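Local structure of transcription termination factor NusA (Planctomyces limnophilus, 4MTN) at residues S146-L158 against V169-L182. The protein probably takes part in both termination and antitermination of transcription, binding the core RNA polymerase and the nascent RNA. Residues are numbered along the deposited sequence; the frame is centred on the assembly and turned at random.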
ATOM      1  N   SER A 146      -3.981  -3.209  21.439  1.00 78.98           N
ATOM      2  CA  SER A 146      -3.064  -3.011  22.554  1.00 79.06           C
ATOM      3  C   SER A 146      -1.748  -3.746  22.333  1.00 77.21           C
ATOM      4  O   SER A 146      -1.725  -4.966  22.174  1.00 75.40           O
ATOM      5  CB  SER A 146      -3.705  -3.479  23.862  1.00 79.37           C
ATOM      6  OG  SER A 146      -2.776  -3.423  24.932  1.00 82.01           O
ATOM      7  N   HIS A 147      -0.653  -2.993  22.320  1.00 75.53           N
ATOM      8  CA  HIS A 147       0.672  -3.582  22.189  1.00 71.47           C
ATOM      9  C   HIS A 147       1.604  -3.004  23.248  1.00 74.46           C
ATOM     10  O   HIS A 147       1.894  -1.808  23.253  1.00 77.44           O
ATOM     11  CB  HIS A 147       1.229  -3.345  20.785  1.00 68.76           C
ATOM     12  CG  HIS A 147       0.358  -3.887  19.695  1.00 64.71           C
ATOM     13  ND1 HIS A 147       0.249  -5.234  19.429  1.00 62.72           N
ATOM     14  CD2 HIS A 147      -0.449  -3.261  18.804  1.00 64.29           C
ATOM     15  CE1 HIS A 147      -0.586  -5.418  18.421  1.00 59.76           C
ATOM     16  NE2 HIS A 147      -1.024  -4.236  18.024  1.00 63.02           N
ATOM     17  N   ARG A 148       2.077  -3.871  24.138  1.00 73.44           N
ATOM     18  CA  ARG A 148       2.848  -3.446  25.298  1.00 74.85           C
ATOM     19  C   ARG A 148       4.284  -3.949  25.198  1.00 72.40           C
ATOM     20  O   ARG A 148       4.541  -4.940  24.516  1.00 70.50           O
ATOM     21  CB  ARG A 148       2.186  -3.953  26.584  1.00 81.71           C
ATOM     22  CG  ARG A 148       0.678  -3.761  26.615  1.00 86.72           C
ATOM     23  CD  ARG A 148       0.080  -4.222  27.934  1.00 94.83           C
ATOM     24  NE  ARG A 148       0.462  -3.351  29.042  1.00105.37           N
ATOM     25  CZ  ARG A 148      -0.205  -2.258  29.397  1.00112.74           C
ATOM     26  NH1 ARG A 148      -1.292  -1.895  28.728  1.00112.47           N
ATOM     27  NH2 ARG A 148       0.215  -1.524  30.419  1.00118.17           N
ATOM     28  N   PRO A 149       5.226  -3.254  25.860  1.00 75.18           N
ATOM     29  CA  PRO A 149       6.641  -3.645  25.849  1.00 77.32           C
ATOM     30  C   PRO A 149       6.868  -5.115  26.202  1.00 81.45           C
ATOM     31  O   PRO A 149       6.151  -5.664  27.041  1.00 85.38           O
ATOM     32  CB  PRO A 149       7.256  -2.731  26.910  1.00 78.30           C
ATOM     33  CG  PRO A 149       6.423  -1.504  26.851  1.00 77.28           C
ATOM     34  CD  PRO A 149       5.021  -1.970  26.556  1.00 76.37           C
ATOM     35  N   ASN A 150       7.851  -5.730  25.547  1.00 81.17           N
ATOM     36  CA  ASN A 150       8.182  -7.142  25.736  1.00 82.42           C
ATOM     37  C   ASN A 150       7.015  -8.080  25.435  1.00 77.89           C
ATOM     38  O   ASN A 150       6.740  -9.007  26.197  1.00 82.19           O
ATOM     39  CB  ASN A 150       8.690  -7.387  27.162  1.00 89.03           C
ATOM     40  CG  ASN A 150      10.096  -6.864  27.376  1.00 94.10           C
ATOM     41  OD1 ASN A 150      10.616  -6.097  26.566  1.00 92.86           O
ATOM     42  ND2 ASN A 150      10.720  -7.277  28.473  1.00100.18           N
ATOM     43  N   GLU A 151       6.335  -7.836  24.319  1.00 72.98           N
ATOM     44  CA  GLU A 151       5.253  -8.709  23.875  1.00 74.87           C
ATOM     45  C   GLU A 151       5.430  -9.092  22.412  1.00 71.39           C
ATOM     46  O   GLU A 151       5.876  -8.284  21.598  1.00 69.76           O
ATOM     47  CB  GLU A 151       3.892  -8.042  24.079  1.00 80.11           C
ATOM     48  CG  GLU A 151       3.468  -7.908  25.532  1.00 91.10           C
ATOM     49  CD  GLU A 151       2.035  -7.435  25.678  1.00 98.38           C
ATOM     50  OE1 GLU A 151       1.345  -7.298  24.645  1.00 98.38           O
ATOM     51  OE2 GLU A 151       1.597  -7.200  26.824  1.00103.03           O
ATOM     52  N   ARG A 152       5.074 -10.330  22.086  1.00 72.66           N
ATOM     53  CA  ARG A 152       5.189 -10.827  20.722  1.00 71.18           C
ATOM     54  C   ARG A 152       4.199 -10.133  19.795  1.00 64.17           C
ATOM     55  O   ARG A 152       3.028  -9.963  20.133  1.00 67.53           O
ATOM     56  CB  ARG A 152       4.973 -12.341  20.683  1.00 83.21           C
ATOM     57  CG  ARG A 152       6.054 -13.141  21.393  1.00 95.31           C
ATOM     58  CD  ARG A 152       7.389 -13.021  20.676  1.00103.02           C
ATOM     59  NE  ARG A 152       7.353 -13.630  19.349  1.00107.42           N
ATOM     60  CZ  ARG A 152       8.365 -13.606  18.487  1.00110.31           C
ATOM     61  NH1 ARG A 152       9.500 -12.999  18.810  1.00111.58           N
ATOM     62  NH2 ARG A 152       8.243 -14.187  17.302  1.00110.20           N
ATOM     63  N   ILE A 153       4.684  -9.732  18.627  1.00 57.59           N
ATOM     64  CA  ILE A 153       3.855  -9.069  17.631  1.00 52.72           C
ATOM     65  C   ILE A 153       4.393  -9.393  16.241  1.00 47.54           C
ATOM     66  O   ILE A 153       5.593  -9.613  16.072  1.00 46.19           O
ATOM     67  CB  ILE A 153       3.821  -7.535  17.853  1.00 52.88           C
ATOM     68  CG1 ILE A 153       2.820  -6.860  16.912  1.00 51.07           C
ATOM     69  CG2 ILE A 153       5.211  -6.936  17.692  1.00 53.42           C
ATOM     70  CD1 ILE A 153       2.781  -5.351  17.047  1.00 41.32           C
ATOM     71  N   ARG A 154       3.507  -9.452  15.253  1.00 41.45           N
ATOM     72  CA  ARG A 154       3.941  -9.663  13.878  1.00 43.48           C
ATOM     73  C   ARG A 154       3.155  -8.799  12.897  1.00 45.29           C
ATOM     74  O   ARG A 154       1.998  -8.452  13.136  1.00 46.00           O
ATOM     75  CB  ARG A 154       3.826 -11.141  13.497  1.00 47.43           C
ATOM     76  CG  ARG A 154       2.434 -11.731  13.608  1.00 45.55           C
ATOM     77  CD  ARG A 154       2.448 -13.193  13.193  1.00 45.59           C
ATOM     78  NE  ARG A 154       1.129 -13.810  13.280  1.00 53.95           N
ATOM     79  CZ  ARG A 154       0.840 -15.018  12.809  1.00 56.71           C
ATOM     80  NH1 ARG A 154       1.778 -15.740  12.212  1.00 57.69           N
ATOM     81  NH2 ARG A 154      -0.388 -15.505  12.930  1.00 59.28           N
ATOM     82  N   ALA A 155       3.807  -8.450  11.792  1.00 46.75           N
ATOM     83  CA  ALA A 155       3.209  -7.615  10.760  1.00 43.11           C
ATOM     84  C   ALA A 155       3.974  -7.779   9.452  1.00 42.59           C
ATOM     85  O   ALA A 155       4.945  -8.532   9.384  1.00 43.01           O
ATOM     86  CB  ALA A 155       3.198  -6.157  11.193  1.00 44.59           C
ATOM     87  N   VAL A 156       3.536  -7.072   8.415  1.00 38.91           N
ATOM     88  CA  VAL A 156       4.208  -7.132   7.123  1.00 41.12           C
ATOM     89  C   VAL A 156       5.083  -5.903   6.925  1.00 46.06           C
ATOM     90  O   VAL A 156       4.767  -4.819   7.417  1.00 48.99           O
ATOM     91  CB  VAL A 156       3.209  -7.247   5.952  1.00 40.59           C
ATOM     92  CG1 VAL A 156       2.466  -8.572   6.020  1.00 44.78           C
ATOM     93  CG2 VAL A 156       2.237  -6.078   5.950  1.00 30.42           C
ATOM     94  N   VAL A 157       6.193  -6.076   6.217  1.00 41.50           N
ATOM     95  CA  VAL A 157       7.090  -4.960   5.964  1.00 38.96           C
ATOM     96  C   VAL A 157       6.506  -4.093   4.863  1.00 39.00           C
ATOM     97  O   VAL A 157       6.321  -4.550   3.735  1.00 39.59           O
ATOM     98  CB  VAL A 157       8.496  -5.436   5.556  1.00 41.59           C
ATOM     99  CG1 VAL A 157       9.373  -4.249   5.194  1.00 43.78           C
ATOM    100  CG2 VAL A 157       9.125  -6.254   6.673  1.00 31.91           C
ATOM    101  N   LEU A 158       6.209  -2.840   5.198  1.00 42.63           N
ATOM    102  CA  LEU A 158       5.590  -1.927   4.246  1.00 42.75           C
ATOM    103  C   LEU A 158       6.606  -1.348   3.271  1.00 47.39           C
ATOM    104  O   LEU A 158       6.390  -1.356   2.060  1.00 53.01           O
ATOM    105  CB  LEU A 158       4.873  -0.795   4.983  1.00 40.83           C
ATOM    106  CG  LEU A 158       4.066   0.137   4.083  1.00 40.56           C
ATOM    107  CD1 LEU A 158       3.025  -0.651   3.310  1.00 39.94           C
ATOM    108  CD2 LEU A 158       3.412   1.240   4.896  1.00 43.73           C
ATOM    109  N   VAL A 169      12.990   0.376   8.914  1.00 46.45           N
ATOM    110  CA  VAL A 169      12.041  -0.648   8.495  1.00 44.11           C
ATOM    111  C   VAL A 169      10.639  -0.313   8.993  1.00 45.69           C
ATOM    112  O   VAL A 169      10.377  -0.334  10.195  1.00 50.14           O
ATOM    113  CB  VAL A 169      12.444  -2.043   9.011  1.00 41.50           C
ATOM    114  CG1 VAL A 169      11.483  -3.097   8.486  1.00 38.69           C
ATOM    115  CG2 VAL A 169      13.872  -2.369   8.601  1.00 42.81           C
ATOM    116  N   VAL A 170       9.743   0.002   8.062  1.00 40.63           N
ATOM    117  CA  VAL A 170       8.370   0.360   8.399  1.00 46.55           C
ATOM    118  C   VAL A 170       7.439  -0.839   8.251  1.00 49.81           C
ATOM    119  O   VAL A 170       7.407  -1.477   7.199  1.00 45.43           O
ATOM    120  CB  VAL A 170       7.858   1.511   7.511  1.00 45.64           C
ATOM    121  CG1 VAL A 170       6.424   1.872   7.875  1.00 44.73           C
ATOM    122  CG2 VAL A 170       8.768   2.723   7.635  1.00 44.68           C
ATOM    123  N   LEU A 171       6.684  -1.149   9.302  1.00 51.01           N
ATOM    124  CA  LEU A 171       5.762  -2.276   9.237  1.00 46.67           C
ATOM    125  C   LEU A 171       4.319  -1.815   9.055  1.00 45.02           C
ATOM    126  O   LEU A 171       4.025  -0.622   9.131  1.00 43.06           O
ATOM    127  CB  LEU A 171       5.878  -3.119  10.507  1.00 43.82           C
ATOM    128  CG  LEU A 171       7.298  -3.411  10.998  1.00 47.54           C
ATOM    129  CD1 LEU A 171       7.263  -4.023  12.389  1.00 36.29           C
ATOM    130  CD2 LEU A 171       8.030  -4.323  10.024  1.00 34.17           C
ATOM    131  N   SER A 172       3.422  -2.766   8.816  1.00 45.68           N
ATOM    132  CA  SER A 172       1.990  -2.486   8.797  1.00 43.82           C
ATOM    133  C   SER A 172       1.179  -3.695   9.252  1.00 43.28           C
ATOM    134  O   SER A 172       1.427  -4.811   8.798  1.00 45.50           O
ATOM    135  CB  SER A 172       1.551  -2.061   7.394  1.00 33.95           C
ATOM    136  OG  SER A 172       0.172  -1.740   7.366  1.00 40.71           O
ATOM    137  N   ARG A 173       0.217  -3.489  10.146  1.00 44.42           N
ATOM    138  CA  ARG A 173      -0.803  -4.508  10.369  1.00 37.37           C
ATOM    139  C   ARG A 173      -2.091  -4.150   9.631  1.00 36.80           C
ATOM    140  O   ARG A 173      -3.034  -4.938   9.591  1.00 39.14           O
ATOM    141  CB  ARG A 173      -1.081  -4.688  11.861  1.00 38.78           C
ATOM    142  CG  ARG A 173       0.162  -4.664  12.734  1.00 44.73           C
ATOM    143  CD  ARG A 173       0.157  -5.810  13.731  1.00 49.39           C
ATOM    144  NE  ARG A 173      -1.170  -6.067  14.283  1.00 48.94           N
ATOM    145  CZ  ARG A 173      -1.554  -7.241  14.776  1.00 51.62           C
ATOM    146  NH1 ARG A 173      -0.713  -8.267  14.776  1.00 52.26           N
ATOM    147  NH2 ARG A 173      -2.779  -7.394  15.258  1.00 52.63           N
ATOM    148  N   ALA A 174      -2.117  -2.954   9.047  1.00 37.96           N
ATOM    149  CA  ALA A 174      -3.312  -2.446   8.381  1.00 40.88           C
ATOM    150  C   ALA A 174      -3.320  -2.708   6.877  1.00 44.44           C
ATOM    151  O   ALA A 174      -4.332  -2.491   6.209  1.00 42.34           O
ATOM    152  CB  ALA A 174      -3.460  -0.957   8.648  1.00 36.65           C
ATOM    153  N   HIS A 175      -2.192  -3.169   6.347  1.00 42.29           N
ATOM    154  CA  HIS A 175      -2.063  -3.381   4.909  1.00 40.87           C
ATOM    155  C   HIS A 175      -2.803  -4.643   4.483  1.00 40.63           C
ATOM    156  O   HIS A 175      -2.822  -5.630   5.219  1.00 39.36           O
ATOM    157  CB  HIS A 175      -0.587  -3.470   4.510  1.00 38.31           C
ATOM    158  CG  HIS A 175      -0.336  -3.216   3.055  1.00 37.01           C
ATOM    159  ND1 HIS A 175      -0.476  -4.195   2.095  1.00 34.35           N
ATOM    160  CD2 HIS A 175       0.042  -2.095   2.399  1.00 36.94           C
ATOM    161  CE1 HIS A 175      -0.194  -3.686   0.908  1.00 33.58           C
ATOM    162  NE2 HIS A 175       0.124  -2.415   1.064  1.00 36.87           N
ATOM    163  N   PRO A 176      -3.428  -4.610   3.294  1.00 37.19           N
ATOM    164  CA  PRO A 176      -4.100  -5.785   2.730  1.00 33.79           C
ATOM    165  C   PRO A 176      -3.196  -7.014   2.686  1.00 35.89           C
ATOM    166  O   PRO A 176      -3.669  -8.125   2.914  1.00 44.25           O
ATOM    167  CB  PRO A 176      -4.465  -5.329   1.317  1.00 36.59           C
ATOM    168  CG  PRO A 176      -4.646  -3.862   1.445  1.00 37.76           C
ATOM    169  CD  PRO A 176      -3.640  -3.407   2.469  1.00 35.46           C
ATOM    170  N   ASP A 177      -1.910  -6.811   2.414  1.00 33.51           N
ATOM    171  CA  ASP A 177      -0.961  -7.916   2.330  1.00 29.80           C
ATOM    172  C   ASP A 177      -0.880  -8.715   3.628  1.00 30.82           C
ATOM    173  O   ASP A 177      -0.548  -9.897   3.606  1.00 31.23           O
ATOM    174  CB  ASP A 177       0.432  -7.403   1.958  1.00 35.83           C
ATOM    175  CG  ASP A 177       0.534  -6.997   0.502  1.00 43.22           C
ATOM    176  OD1 ASP A 177      -0.370  -7.353  -0.282  1.00 47.24           O
ATOM    177  OD2 ASP A 177       1.523  -6.326   0.141  1.00 50.04           O
ATOM    178  N   PHE A 178      -1.183  -8.073   4.753  1.00 36.19           N
ATOM    179  CA  PHE A 178      -1.161  -8.763   6.041  1.00 38.12           C
ATOM    180  C   PHE A 178      -2.214  -9.867   6.079  1.00 39.41           C
ATOM    181  O   PHE A 178      -1.950 -10.973   6.549  1.00 39.17           O
ATOM    182  CB  PHE A 178      -1.391  -7.782   7.192  1.00 34.43           C
ATOM    183  CG  PHE A 178      -1.108  -8.366   8.551  1.00 31.65           C
ATOM    184  CD1 PHE A 178      -0.164  -9.368   8.705  1.00 32.21           C
ATOM    185  CD2 PHE A 178      -1.796  -7.924   9.668  1.00 34.74           C
ATOM    186  CE1 PHE A 178       0.097  -9.910   9.950  1.00 34.38           C
ATOM    187  CE2 PHE A 178      -1.540  -8.463  10.917  1.00 34.50           C
ATOM    188  CZ  PHE A 178      -0.593  -9.458  11.058  1.00 33.44           C
ATOM    189  N   VAL A 179      -3.407  -9.557   5.582  1.00 38.97           N
ATOM    190  CA  VAL A 179      -4.488 -10.532   5.511  1.00 41.83           C
ATOM    191  C   VAL A 179      -4.133 -11.656   4.545  1.00 45.36           C
ATOM    192  O   VAL A 179      -4.362 -12.833   4.830  1.00 45.78           O
ATOM    193  CB  VAL A 179      -5.810  -9.876   5.069  1.00 40.52           C
ATOM    194  CG1 VAL A 179      -6.895 -10.926   4.891  1.00 37.34           C
ATOM    195  CG2 VAL A 179      -6.238  -8.826   6.075  1.00 45.14           C
ATOM    196  N   ARG A 180      -3.566 -11.277   3.403  1.00 42.94           N
ATOM    197  CA  ARG A 180      -3.180 -12.230   2.369  1.00 41.97           C
ATOM    198  C   ARG A 180      -2.183 -13.254   2.901  1.00 42.01           C
ATOM    199  O   ARG A 180      -2.297 -14.445   2.621  1.00 46.37           O
ATOM    200  CB  ARG A 180      -2.591 -11.493   1.163  1.00 41.02           C
ATOM    201  CG  ARG A 180      -2.215 -12.393   0.003  1.00 44.99           C
ATOM    202  CD  ARG A 180      -1.576 -11.602  -1.128  1.00 46.65           C
ATOM    203  NE  ARG A 180      -2.539 -10.770  -1.845  1.00 50.16           N
ATOM    204  CZ  ARG A 180      -3.156 -11.139  -2.963  1.00 51.38           C
ATOM    205  NH1 ARG A 180      -2.913 -12.330  -3.493  1.00 47.56           N
ATOM    206  NH2 ARG A 180      -4.017 -10.319  -3.550  1.00 53.04           N
ATOM    207  N   ARG A 181      -1.213 -12.784   3.680  1.00 42.11           N
ATOM    208  CA  ARG A 181      -0.211 -13.666   4.269  1.00 41.50           C
ATOM    209  C   ARG A 181      -0.832 -14.607   5.294  1.00 41.99           C
ATOM    210  O   ARG A 181      -0.573 -15.810   5.282  1.00 44.32           O
ATOM    211  CB  ARG A 181       0.905 -12.852   4.930  1.00 39.07           C
ATOM    212  CG  ARG A 181       1.725 -11.983   3.988  1.00 41.10           C
ATOM    213  CD  ARG A 181       2.633 -12.804   3.088  1.00 29.55           C
ATOM    214  NE  ARG A 181       1.985 -13.168   1.832  1.00 41.21           N
ATOM    215  CZ  ARG A 181       1.946 -12.386   0.758  1.00 42.54           C
ATOM    216  NH1 ARG A 181       2.515 -11.189   0.784  1.00 30.02           N
ATOM    217  NH2 ARG A 181       1.338 -12.803  -0.345  1.00 38.73           N
ATOM    218  N   LEU A 182      -1.649 -14.048   6.183  1.00 40.04           N
ATOM    219  CA  LEU A 182      -2.280 -14.821   7.247  1.00 38.45           C
ATOM    220  C   LEU A 182      -3.187 -15.915   6.695  1.00 37.42           C
ATOM    221  O   LEU A 182      -3.271 -17.007   7.261  1.00 37.80           O
ATOM    222  CB  LEU A 182      -3.075 -13.901   8.173  1.00 40.69           C
ATOM    223  CG  LEU A 182      -2.247 -12.987   9.076  1.00 43.34           C
ATOM    224  CD1 LEU A 182      -3.144 -12.003   9.806  1.00 36.07           C
ATOM    225  CD2 LEU A 182      -1.431 -13.810  10.061  1.00 38.08           C
TER
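Val156 and Ser172 form an antiparallel hydrogen-bonded pair, Val156 N giving to Ser172 O and Ser172 N to Val156 O, while Leu158 N reaches Val170 O at 2.7 Å and the short strand axes lie 132° apart. This is the last hairpin of the S1 domain, an OB fold, where strand 152-162 also pairs with strand 112-120; helix 176-186 follows after a three-residue turn and lies between the S1 sheet and strand 195-203. Beta-branched Val156 suits a strand, and its two methyls reach the segment that follows: CG1 meets Phe178 CD1 at 3.8 Å, and CG2 sits near His175 CB. Phe178, flat and wholly apolar, turns one ring face to the backbone at Ala155 CA, 4.0 Å from its CE1; CG anti to the backbone N (chi1 -168°) brings the ring against strand 152-158. Ala155 is small enough for the Arg173 chain to pass, CB lying 3.7 Å from Arg173 CG. On the other side of the sheet from Val156, Val157 CG2 packs against Leu171 CD2. Bends at chi2 and chi3 bring Arg173 NH1 to Arg154 O, to which it donates close to both the carbonyl and the guanidinium plane (3.2 Å, 161° at the hydrogen). His147 CE1 lies over one guanidinium face and Phe178 CE2 over the opposite one, while NH2 makes a salt bridge with Glu145, which also accepts from His147 NE2. A leucine in place of Arg173 would probably leave Glu145 without its cationic mate and Arg154 O without this donor. Beyond Phe178, Leu182 CD2 rests over one face of the Arg154 guanidinium, which an extended chain carries out there. At the start of the helix, His175 is the N-cap: its ND1 accepts from Asp177 N at 3.0 Å, near the ring plane, while CD2 meets Leu158 CD1 at 3.4 Å.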